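Local coordinates for 5-dehydro-2-deoxygluconokinase (Bacillus halodurans C-125, PDB 2QCV), which probably phosphorylates 5-dehydro-2-deoxy-D-gluconate with ATP, a step of myo-inositol breakdown, as a member of the PfkB (ribokinase-like) carbohydrate kinase family, at residues E11-A16 with R138-L143; D23-E28 with T38-V43; G100-E105 with C112-Y117; V131-I136 with I162-R167. One frame throughout, in Å; residues are numbered along the deposited sequence. Where two conformers were deposited one is given.

Contact 1: residues E11-A16 with R138-L143; sequences EFDLIA and RSKLLL
Two neighbouring parallel strands of the large ribokinase-like sheet meet here, 12-17 beside 139-145, with short axes 4.6 Å apart and 24° from parallel. At the mouth of the pair Arg138 O accepts both Glu11 N and Phe12 N, each lying in the carbonyl plane; the Phe12 bond is nearly straight at 170°. Further in, Lys140 N donates to Phe12 O, Ile15 N to Leu141 O and Leu143 N to Ile15 O, the last at 2.8 Å. The Arg138 side chain, bent at chi3, turns its guanidinium so that one face receives Phe12 CE2, while the carboxylate of Glu11 sits at its edge, in a salt bridge of 3.2 Å between Glu11 OE2 and Arg138 NH1. An alanine in place of Arg138 would probably leave Glu11 and the Phe12 ring less firmly placed, since the salt bridge and the contact of Phe12 CE2 with the guanidinium face would be lost. Asp13 and Lys140 run side by side in a long salt bridge, while Asp13 OD2 is held more firmly by Lys60 N, just before strand 61-67. In the second shell, Tyr135 meets the Phe12 ring, and helices 46-56 and 271-284 pack on Leu14, Ala16, Leu141 and Leu143. Ser139 OG, anti to its own backbone N (chi1 -169°), donates to Leu141 O at 2.8 Å, so that this carbonyl is gripped twice, with Ile15 N as its other donor.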
# COMPACT_ATOMS: atom_id res chain seq x y z
N GLU A 11 -33.75 -18.69 -17.03
CA GLU A 11 -33.19 -19.93 -16.49
C GLU A 11 -32.90 -19.86 -14.99
O GLU A 11 -33.04 -20.84 -14.27
CB GLU A 11 -31.90 -20.24 -17.23
CG GLU A 11 -32.20 -20.66 -18.66
CD GLU A 11 -30.96 -20.62 -19.52
OE1 GLU A 11 -30.62 -19.52 -20.01
OE2 GLU A 11 -30.32 -21.67 -19.68
N PHE A 12 -32.54 -18.69 -14.51
CA PHE A 12 -32.26 -18.50 -13.08
C PHE A 12 -33.38 -17.70 -12.38
O PHE A 12 -33.90 -16.72 -12.92
CB PHE A 12 -30.94 -17.77 -12.89
CG PHE A 12 -29.74 -18.56 -13.34
CD1 PHE A 12 -29.22 -19.56 -12.53
CD2 PHE A 12 -29.15 -18.33 -14.57
CE1 PHE A 12 -28.13 -20.31 -12.95
CE2 PHE A 12 -28.06 -19.10 -14.99
CZ PHE A 12 -27.57 -20.09 -14.17
N ASP A 13 -33.69 -18.08 -11.15
CA ASP A 13 -34.51 -17.21 -10.29
C ASP A 13 -33.72 -16.01 -9.75
O ASP A 13 -34.22 -14.91 -9.70
CB ASP A 13 -35.09 -18.03 -9.15
CG ASP A 13 -36.05 -19.07 -9.64
OD1 ASP A 13 -37.08 -18.68 -10.20
OD2 ASP A 13 -35.78 -20.26 -9.45
N LEU A 14 -32.46 -16.22 -9.37
CA LEU A 14 -31.62 -15.15 -8.91
C LEU A 14 -30.16 -15.44 -9.20
O LEU A 14 -29.74 -16.62 -9.28
CB LEU A 14 -31.81 -14.87 -7.42
CG LEU A 14 -31.22 -15.80 -6.38
CD1 LEU A 14 -31.28 -15.10 -5.02
CD2 LEU A 14 -31.99 -17.14 -6.35
N ILE A 15 -29.41 -14.36 -9.42
CA ILE A 15 -27.97 -14.36 -9.46
C ILE A 15 -27.53 -13.30 -8.45
O ILE A 15 -28.04 -12.16 -8.47
CB ILE A 15 -27.43 -14.00 -10.86
CG1 ILE A 15 -27.74 -15.15 -11.81
CG2 ILE A 15 -25.91 -13.75 -10.81
CD1 ILE A 15 -27.39 -14.80 -13.30
N ALA A 16 -26.66 -13.68 -7.52
CA ALA A 16 -26.12 -12.75 -6.53
C ALA A 16 -24.69 -12.41 -6.89
O ALA A 16 -23.98 -13.18 -7.56
CB ALA A 16 -26.18 -13.33 -5.14
N ARG A 138 -29.97 -13.99 -18.00
CA ARG A 138 -30.68 -15.27 -17.85
C ARG A 138 -31.42 -15.39 -16.54
O ARG A 138 -31.98 -16.43 -16.23
CB ARG A 138 -29.66 -16.39 -17.89
CG ARG A 138 -28.84 -16.30 -19.13
CD ARG A 138 -28.37 -17.61 -19.60
NE ARG A 138 -27.12 -18.02 -19.04
CZ ARG A 138 -26.88 -19.22 -18.50
NH1 ARG A 138 -27.80 -20.17 -18.37
NH2 ARG A 138 -25.67 -19.44 -18.06
N SER A 139 -31.40 -14.32 -15.76
CA SER A 139 -32.01 -14.32 -14.42
C SER A 139 -33.23 -13.39 -14.27
O SER A 139 -33.31 -12.34 -14.90
CB SER A 139 -30.98 -13.96 -13.36
OG SER A 139 -31.50 -14.20 -12.05
N LYS A 140 -34.15 -13.78 -13.42
CA LYS A 140 -35.24 -12.93 -12.98
C LYS A 140 -34.78 -11.74 -12.17
O LYS A 140 -35.27 -10.60 -12.38
CB LYS A 140 -36.23 -13.77 -12.14
CG LYS A 140 -36.96 -14.86 -12.90
CD LYS A 140 -38.01 -15.57 -12.00
CE LYS A 140 -38.41 -16.87 -12.67
NZ LYS A 140 -39.61 -17.47 -12.04
N LEU A 141 -33.83 -12.00 -11.27
CA LEU A 141 -33.35 -11.03 -10.25
C LEU A 141 -31.82 -11.01 -10.20
O LEU A 141 -31.17 -12.04 -10.37
CB LEU A 141 -33.77 -11.45 -8.82
CG LEU A 141 -35.22 -11.79 -8.47
CD1 LEU A 141 -35.35 -12.24 -7.05
CD2 LEU A 141 -36.14 -10.62 -8.73
N LEU A 142 -31.27 -9.83 -9.88
CA LEU A 142 -29.88 -9.66 -9.48
C LEU A 142 -29.88 -9.19 -8.04
O LEU A 142 -30.45 -8.15 -7.73
CB LEU A 142 -29.16 -8.64 -10.36
CG LEU A 142 -27.68 -8.33 -9.97
CD1 LEU A 142 -26.77 -9.53 -10.38
CD2 LEU A 142 -27.19 -7.01 -10.55
N LEU A 143 -29.26 -9.97 -7.18
CA LEU A 143 -29.16 -9.62 -5.77
C LEU A 143 -27.77 -9.00 -5.55
O LEU A 143 -26.73 -9.61 -5.77
CB LEU A 143 -29.34 -10.88 -4.89
CG LEU A 143 -29.40 -10.73 -3.35
CD1 LEU A 143 -28.12 -10.22 -2.72
CD2 LEU A 143 -30.57 -9.91 -2.90

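Contact 2: residues D23-E28 with T38-V43; sequences DLNAVE and TFSKYV
Asn25 O is gripped by two donors of one residue: Ser40 N at 2.8 Å, in the carbonyl plane and on a lone pair, and, in the conformer described, Ser40 OG from above that plane at 3.3 Å. The hydroxyl gets there because Ser40 OG sits in the crowded position between its backbone N and carbonyl carbon (chi1 53°). Asn25 N answers with a bond to Ser40 O, closing a hydrogen-bonded antiparallel pair; Asp23 and Tyr42 form the next one, with both N-H...O angles at 160° or more. Past the strand end Val27 N donates to Thr38 O. There Glu28, bent at chi2 (88°), brings its carboxylate back against Thr38 as a two-pronged acceptor: OE1 takes Thr38 N at 2.9 Å and OE2 takes Thr38 OG1 at 3.0 Å, each through its syn lone pair. Glu28 OE1 also accepts from Met37 N. At the other end a water donates to both Asp23 OD2 and Val43 O, bridging the two strands.

On the opposite face, Leu24 CB packs on Phe39 CB at 4.0 Å, and Phe39 CD1 lies 3.5 Å from Leu24 O. Phe39 also meets the ring of Phe103 edge-to-face, while Lys41 NZ reaches Thr36 O of the second subunit. Because Phe39 pairs in an antiparallel ladder with a strand of that subunit, this beta hairpin, 21-26 with 38-44, carries the sheet across the interface, consistent with the small beta lid that serves as a dimer interface in ribokinase and many of its relatives.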
# COMPACT_ATOMS: atom_id res chain seq x y z
N ASP A 23 -16.72 -19.27 6.74
CA ASP A 23 -17.10 -19.08 8.13
C ASP A 23 -16.51 -20.23 8.95
O ASP A 23 -16.56 -21.41 8.56
CB ASP A 23 -18.61 -19.08 8.28
CG ASP A 23 -19.27 -17.78 7.84
OD1 ASP A 23 -18.58 -16.83 7.42
OD2 ASP A 23 -20.51 -17.75 7.90
N LEU A 24 -15.93 -19.87 10.08
CA LEU A 24 -15.37 -20.83 11.03
C LEU A 24 -16.19 -20.65 12.31
O LEU A 24 -16.00 -19.72 13.07
CB LEU A 24 -13.88 -20.59 11.20
CG LEU A 24 -13.09 -21.00 9.93
CD1 LEU A 24 -11.74 -20.31 9.79
CD2 LEU A 24 -12.93 -22.49 9.89
N ASN A 25 -17.11 -21.58 12.48
CA ASN A 25 -18.05 -21.55 13.57
C ASN A 25 -17.59 -22.34 14.78
O ASN A 25 -17.24 -23.49 14.69
CB ASN A 25 -19.37 -22.12 13.08
CG ASN A 25 -19.98 -21.27 11.99
OD1 ASN A 25 -20.20 -21.74 10.87
ND2 ASN A 25 -20.18 -19.98 12.28
N ALA A 26 -17.62 -21.66 15.91
CA ALA A 26 -17.22 -22.18 17.20
C ALA A 26 -18.01 -23.41 17.54
O ALA A 26 -19.25 -23.35 17.61
CB ALA A 26 -17.47 -21.11 18.26
N VAL A 27 -17.31 -24.52 17.75
CA VAL A 27 -17.94 -25.77 18.17
C VAL A 27 -18.31 -25.70 19.66
O VAL A 27 -19.43 -26.02 20.04
CB VAL A 27 -17.01 -26.96 17.89
CG1 VAL A 27 -17.58 -28.25 18.45
CG2 VAL A 27 -16.77 -27.07 16.38
N GLU A 28 -17.38 -25.25 20.49
CA GLU A 28 -17.64 -25.04 21.91
C GLU A 28 -18.05 -23.59 22.02
O GLU A 28 -17.24 -22.69 21.78
CB GLU A 28 -16.39 -25.33 22.75
CG GLU A 28 -15.75 -26.68 22.47
CD GLU A 28 -14.73 -26.67 21.34
OE1 GLU A 28 -14.52 -25.61 20.71
OE2 GLU A 28 -14.13 -27.74 21.09
N THR A 38 -12.28 -25.63 18.91
CA THR A 38 -12.57 -26.24 17.61
C THR A 38 -13.59 -25.42 16.82
O THR A 38 -14.51 -24.85 17.39
CB THR A 38 -13.09 -27.69 17.81
OG1 THR A 38 -12.28 -28.33 18.81
CG2 THR A 38 -12.98 -28.48 16.53
N PHE A 39 -13.38 -25.35 15.50
CA PHE A 39 -14.21 -24.54 14.60
C PHE A 39 -14.64 -25.40 13.43
O PHE A 39 -13.83 -26.18 12.91
CB PHE A 39 -13.42 -23.34 14.05
CG PHE A 39 -13.05 -22.33 15.11
CD1 PHE A 39 -13.91 -21.30 15.44
CD2 PHE A 39 -11.85 -22.44 15.77
CE1 PHE A 39 -13.58 -20.38 16.41
CE2 PHE A 39 -11.50 -21.52 16.75
CZ PHE A 39 -12.37 -20.49 17.08
N SER A 40 -15.91 -25.27 13.03
CA SER A 40 -16.41 -25.97 11.85
C SER A 40 -16.45 -25.02 10.64
O SER A 40 -16.83 -23.85 10.77
CB SER A 40 -17.79 -26.57 12.12
OG SER A 40 -18.65 -25.58 12.62
N LYS A 41 -16.01 -25.54 9.50
CA LYS A 41 -15.88 -24.80 8.25
C LYS A 41 -17.17 -24.82 7.43
O LYS A 41 -17.69 -25.89 7.07
CB LYS A 41 -14.78 -25.44 7.41
CG LYS A 41 -14.38 -24.69 6.19
CD LYS A 41 -13.32 -25.41 5.40
CE LYS A 41 -13.88 -26.63 4.70
NZ LYS A 41 -12.87 -27.35 3.91
N TYR A 42 -17.65 -23.62 7.10
CA TYR A 42 -18.83 -23.44 6.26
C TYR A 42 -18.54 -22.38 5.20
O TYR A 42 -17.62 -21.56 5.34
CB TYR A 42 -20.01 -22.98 7.10
CG TYR A 42 -20.50 -24.00 8.05
CD1 TYR A 42 -21.36 -25.01 7.64
CD2 TYR A 42 -20.11 -23.98 9.37
CE1 TYR A 42 -21.80 -25.95 8.52
CE2 TYR A 42 -20.55 -24.93 10.25
CZ TYR A 42 -21.38 -25.91 9.82
OH TYR A 42 -21.82 -26.84 10.72
N VAL A 43 -19.34 -22.37 4.13
CA VAL A 43 -19.31 -21.23 3.22
C VAL A 43 -20.08 -20.11 3.94
O VAL A 43 -21.16 -20.35 4.54
CB VAL A 43 -20.00 -21.52 1.86
CG1 VAL A 43 -20.05 -20.23 1.00
CG2 VAL A 43 -19.31 -22.68 1.12
O HOH W 1 -22.11 -19.91 7.13

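Contact 3: residues G100-E105 with C112-Y117; sequences GLAFTE and CSILMY
The beta hairpin of strands 101-106 and 111-117 forms one side of the four-stranded sheet, probably the lid of ribokinase-like enzymes, its strands antiparallel at 154° with 4.5 Å between the short axes. Phe103 lies on the face of Leu101 and Leu115. Its CB packs near Leu115 CB, and CG, beside the backbone N (chi1 -67°), carries the ring diagonally towards Tyr117. CD1 then passes Leu115 O at 3.7 Å, an oxygen at the ring edge, in plane. At CE1 the ring meets Tyr117 CE1, also at 3.7 Å, with the two planes 57° apart, so the pair is oblique. Beyond these strands His72 of the second subunit meets the Phe103 ring edge-to-face. An alanine at Phe103 would probably disturb both the hairpin and the subunit interface, because the ring contacts with Tyr117, with Phe39 of the same chain and with His72 of the second subunit would go together.

The backbone keeps the register through paired bonds between Leu101 and Tyr117, Phe103 and Leu115, and Glu105 and Ser113. On the other face Ala102 CB touches both Ile114 CG2, at 3.5 Å, and the selenium of Met116, whose chain bends at chi2. Tyr117 OH bonds to Thr99 O of the second subunit, and Glu105 OE2 accepts from Met33 N. The other carboxylate oxygen of Glu105, OE1, receives a bond from a water at 2.6 Å that is also hydrogen-bonded to Ser113 OG.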
# COMPACT_ATOMS: atom_id res chain seq x y z
N GLY A 100 -11.73 -14.32 2.41
CA GLY A 100 -12.09 -13.75 3.72
C GLY A 100 -12.52 -14.82 4.70
O GLY A 100 -13.00 -15.89 4.30
N LEU A 101 -12.32 -14.55 5.98
CA LEU A 101 -12.61 -15.52 7.05
C LEU A 101 -13.41 -14.84 8.13
O LEU A 101 -13.10 -13.71 8.55
CB LEU A 101 -11.31 -16.03 7.72
CG LEU A 101 -10.27 -16.75 6.87
CD1 LEU A 101 -8.98 -17.06 7.67
CD2 LEU A 101 -10.87 -18.01 6.28
N ALA A 102 -14.45 -15.52 8.59
CA ALA A 102 -15.22 -15.03 9.73
C ALA A 102 -15.15 -16.09 10.83
O ALA A 102 -15.69 -17.16 10.67
CB ALA A 102 -16.66 -14.77 9.30
N PHE A 103 -14.47 -15.79 11.94
CA PHE A 103 -14.51 -16.65 13.11
C PHE A 103 -15.63 -16.17 14.00
O PHE A 103 -15.71 -14.98 14.33
CB PHE A 103 -13.22 -16.56 13.91
CG PHE A 103 -12.02 -17.12 13.22
CD1 PHE A 103 -11.31 -16.35 12.30
CD2 PHE A 103 -11.56 -18.39 13.54
CE1 PHE A 103 -10.19 -16.89 11.67
CE2 PHE A 103 -10.42 -18.91 12.94
CZ PHE A 103 -9.76 -18.19 12.00
N THR A 104 -16.49 -17.08 14.42
CA THR A 104 -17.69 -16.63 15.17
C THR A 104 -17.50 -16.89 16.63
O THR A 104 -16.94 -17.91 17.03
CB THR A 104 -18.96 -17.35 14.69
OG1 THR A 104 -18.79 -18.75 14.93
CG2 THR A 104 -19.19 -17.07 13.22
N GLU A 105 -17.86 -15.88 17.44
CA GLU A 105 -17.87 -16.01 18.88
C GLU A 105 -19.31 -15.96 19.32
O GLU A 105 -20.04 -15.07 18.90
CB GLU A 105 -17.13 -14.84 19.54
CG GLU A 105 -17.17 -14.92 21.05
CD GLU A 105 -16.40 -13.80 21.70
OE1 GLU A 105 -16.96 -12.68 21.78
OE2 GLU A 105 -15.23 -14.03 22.07
N CYS A 112 -23.18 -12.39 20.28
CA CYS A 112 -22.47 -13.06 19.18
C CYS A 112 -21.72 -12.01 18.35
O CYS A 112 -22.24 -10.91 18.15
CB CYS A 112 -23.47 -13.78 18.25
SG CYS A 112 -24.55 -15.02 19.01
N SER A 113 -20.55 -12.36 17.85
CA SER A 113 -19.73 -11.42 17.07
C SER A 113 -18.76 -12.21 16.20
O SER A 113 -18.58 -13.41 16.40
CB SER A 113 -18.96 -10.50 18.00
OG SER A 113 -18.10 -11.23 18.85
N ILE A 114 -18.13 -11.52 15.26
CA ILE A 114 -17.25 -12.16 14.31
C ILE A 114 -15.88 -11.48 14.41
O ILE A 114 -15.78 -10.24 14.47
CB ILE A 114 -17.84 -12.08 12.87
CG1 ILE A 114 -18.94 -13.12 12.69
CG2 ILE A 114 -16.79 -12.27 11.80
CD1 ILE A 114 -19.83 -12.88 11.47
N LEU A 115 -14.82 -12.29 14.44
CA LEU A 115 -13.47 -11.81 14.21
C LEU A 115 -13.22 -12.01 12.71
O LEU A 115 -13.21 -13.16 12.24
CB LEU A 115 -12.48 -12.60 15.10
CG LEU A 115 -10.98 -12.29 14.98
CD1 LEU A 115 -10.73 -10.78 14.99
CD2 LEU A 115 -10.24 -12.97 16.08
N MSE A 116 -13.12 -10.93 11.96
CA MSE A 116 -13.07 -10.98 10.51
C MSE A 116 -11.68 -10.76 9.94
O MSE A 116 -10.94 -9.89 10.38
CB MSE A 116 -14.02 -9.93 9.91
CG MSE A 116 -14.18 -10.01 8.41
SE MSE A 116 -15.51 -11.40 7.88
CE MSE A 116 -15.00 -11.62 5.93
N TYR A 117 -11.31 -11.59 8.96
CA TYR A 117 -10.13 -11.39 8.13
C TYR A 117 -10.68 -10.87 6.79
O TYR A 117 -11.29 -11.63 6.05
CB TYR A 117 -9.38 -12.71 7.97
CG TYR A 117 -8.56 -13.04 9.21
CD1 TYR A 117 -9.17 -13.34 10.42
CD2 TYR A 117 -7.18 -13.01 9.15
CE1 TYR A 117 -8.41 -13.62 11.54
CE2 TYR A 117 -6.40 -13.29 10.27
CZ TYR A 117 -7.03 -13.59 11.46
OH TYR A 117 -6.25 -13.85 12.56
O HOH W 2 -19.30 -11.88 21.03

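Contact 4: residues V131-I136 with I162-R167; sequences VNEAYI and IRLAKR
A short helix, 133-136, leans on the C-terminal end of helix 154-167 at the periphery of the large ribokinase-like domain. Their polar clasp is a side-on salt bridge in which Arg167 uses two nitrogens: NH2 donates to Glu133 OE1 at 2.9 Å and NE to Glu133 OE2 at 3.0 Å. Both bonds are nearly straight, at 172° and 175°, and both oxygens lie close to the guanidinium plane, yet the nitrogens approach from above the carboxylate plane, the two groups being turned 45° apart. Glu133 reaches across because its chain is extended, with CG anti to the backbone N; OE2 also accepts from Asn168 ND2. Beneath the bridge Leu164 CD2 packs on Glu133 CB at 3.7 Å, while Leu164 CD1 sits over one guanidinium face. Ile136 CG2 touches Ala165 CA at 3.7 Å, and Val131 CG1 adds a looser contact to Leu164 CD2. Asn132, the N-cap of the short helix, accepts weakly from Ala134 N through OD1. Around this joint, Val131 and Ile136 continue onto Ala161 of helix 154-167, whose inner side rests through Ile162 and Ala165 on Val172 of strand 171-175, with helix 186-199 alongside Ile162.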
# COMPACT_ATOMS: atom_id res chain seq x y z
N VAL A 131 -17.61 -9.34 -15.05
CA VAL A 131 -19.07 -9.28 -15.00
C VAL A 131 -19.65 -9.47 -16.42
O VAL A 131 -19.41 -8.67 -17.31
CB VAL A 131 -19.54 -7.96 -14.44
CG1 VAL A 131 -21.08 -7.91 -14.40
CG2 VAL A 131 -18.96 -7.77 -13.06
N ASN A 132 -20.41 -10.56 -16.58
CA ASN A 132 -20.89 -11.03 -17.89
C ASN A 132 -22.39 -10.72 -18.11
O ASN A 132 -23.26 -11.31 -17.45
CB ASN A 132 -20.63 -12.52 -18.01
CG ASN A 132 -20.85 -13.05 -19.43
OD1 ASN A 132 -21.77 -12.64 -20.12
ND2 ASN A 132 -19.97 -13.94 -19.89
N GLU A 133 -22.68 -9.86 -19.07
CA GLU A 133 -24.07 -9.54 -19.41
C GLU A 133 -24.90 -10.73 -19.84
O GLU A 133 -26.09 -10.80 -19.48
CB GLU A 133 -24.12 -8.43 -20.47
CG GLU A 133 -25.51 -7.93 -20.80
CD GLU A 133 -25.47 -6.64 -21.59
OE1 GLU A 133 -24.33 -6.20 -21.96
OE2 GLU A 133 -26.55 -6.06 -21.77
N ALA A 134 -24.28 -11.68 -20.59
CA ALA A 134 -24.97 -12.88 -21.07
C ALA A 134 -25.42 -13.77 -19.92
O ALA A 134 -26.42 -14.49 -20.05
CB ALA A 134 -24.06 -13.69 -22.05
N TYR A 135 -24.75 -13.68 -18.78
CA TYR A 135 -25.10 -14.47 -17.61
C TYR A 135 -26.22 -13.78 -16.87
O TYR A 135 -27.25 -14.36 -16.59
CB TYR A 135 -23.91 -14.60 -16.70
CG TYR A 135 -24.05 -15.57 -15.57
CD1 TYR A 135 -24.44 -16.87 -15.76
CD2 TYR A 135 -23.76 -15.17 -14.26
CE1 TYR A 135 -24.50 -17.77 -14.69
CE2 TYR A 135 -23.85 -16.05 -13.22
CZ TYR A 135 -24.19 -17.34 -13.43
OH TYR A 135 -24.22 -18.19 -12.34
N ILE A 136 -26.01 -12.52 -16.55
CA ILE A 136 -27.03 -11.73 -15.83
C ILE A 136 -28.41 -11.76 -16.50
O ILE A 136 -29.43 -11.96 -15.84
CB ILE A 136 -26.53 -10.26 -15.65
CG1 ILE A 136 -25.33 -10.23 -14.69
CG2 ILE A 136 -27.66 -9.32 -15.19
CD1 ILE A 136 -24.64 -8.82 -14.57
N ILE A 162 -25.39 -3.89 -12.09
CA ILE A 162 -26.68 -3.23 -11.94
C ILE A 162 -27.13 -2.64 -13.28
O ILE A 162 -28.25 -2.85 -13.71
CB ILE A 162 -26.63 -2.12 -10.84
CG1 ILE A 162 -26.47 -2.76 -9.44
CG2 ILE A 162 -27.91 -1.25 -10.90
CD1 ILE A 162 -25.98 -1.79 -8.38
N ARG A 163 -26.23 -1.94 -13.97
CA ARG A 163 -26.53 -1.39 -15.30
C ARG A 163 -26.98 -2.46 -16.31
O ARG A 163 -27.97 -2.30 -17.01
CB ARG A 163 -25.37 -0.62 -15.84
CG ARG A 163 -25.67 0.04 -17.21
CD ARG A 163 -24.47 0.83 -17.67
NE ARG A 163 -24.17 1.98 -16.81
CZ ARG A 163 -24.82 3.13 -16.83
NH1 ARG A 163 -25.87 3.31 -17.62
NH2 ARG A 163 -24.47 4.09 -16.00
N LEU A 164 -26.24 -3.55 -16.36
CA LEU A 164 -26.52 -4.66 -17.24
C LEU A 164 -27.84 -5.32 -16.88
O LEU A 164 -28.66 -5.62 -17.76
CB LEU A 164 -25.35 -5.67 -17.18
CG LEU A 164 -24.17 -5.43 -18.10
CD1 LEU A 164 -23.72 -3.98 -18.11
CD2 LEU A 164 -23.04 -6.36 -17.66
N ALA A 165 -28.10 -5.49 -15.57
CA ALA A 165 -29.40 -6.03 -15.12
C ALA A 165 -30.54 -5.15 -15.62
O ALA A 165 -31.49 -5.61 -16.27
CB ALA A 165 -29.44 -6.16 -13.57
N LYS A 166 -30.43 -3.87 -15.35
CA LYS A 166 -31.53 -2.97 -15.68
C LYS A 166 -31.88 -2.95 -17.16
O LYS A 166 -33.07 -2.93 -17.53
CB LYS A 166 -31.21 -1.57 -15.17
CG LYS A 166 -31.39 -1.45 -13.66
CD LYS A 166 -30.71 -0.25 -13.14
CE LYS A 166 -31.44 1.05 -13.42
NZ LYS A 166 -32.58 1.21 -12.51
N ARG A 167 -30.87 -2.96 -18.01
CA ARG A 167 -31.08 -2.92 -19.44
C ARG A 167 -31.51 -4.25 -20.05
O ARG A 167 -31.93 -4.27 -21.18
CB ARG A 167 -29.90 -2.35 -20.16
CG ARG A 167 -28.70 -3.22 -20.30
CD ARG A 167 -27.57 -2.35 -20.81
NE ARG A 167 -26.38 -3.12 -21.14
CZ ARG A 167 -25.15 -2.61 -21.15
NH1 ARG A 167 -24.93 -1.34 -20.82
NH2 ARG A 167 -24.13 -3.39 -21.43

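Overall arrangement
From the N terminus, strand 12-17 enters the large sheet, where it pairs on one side with 61-67 and, in contact 1, on the other with 139-145, closing a long loop. Contacts 2 and 3 are nested in that loop, one after the other, as successive hairpins. They adjoin in the four-stranded sheet, where the backbone of Leu24 bonds to Ala102 and Thr104, and both touch the second subunit. Contact 4 crosses contact 1: its segment 131-136 precedes strand 139-145 and its helical segment 162-167 comes after, so helices lie against the strand pair, Ile15 touching Tyr135 and Leu142 touching Ala165. Contacts 1 and 2 have centres about 30 Å apart, separating large sheet from small sheet.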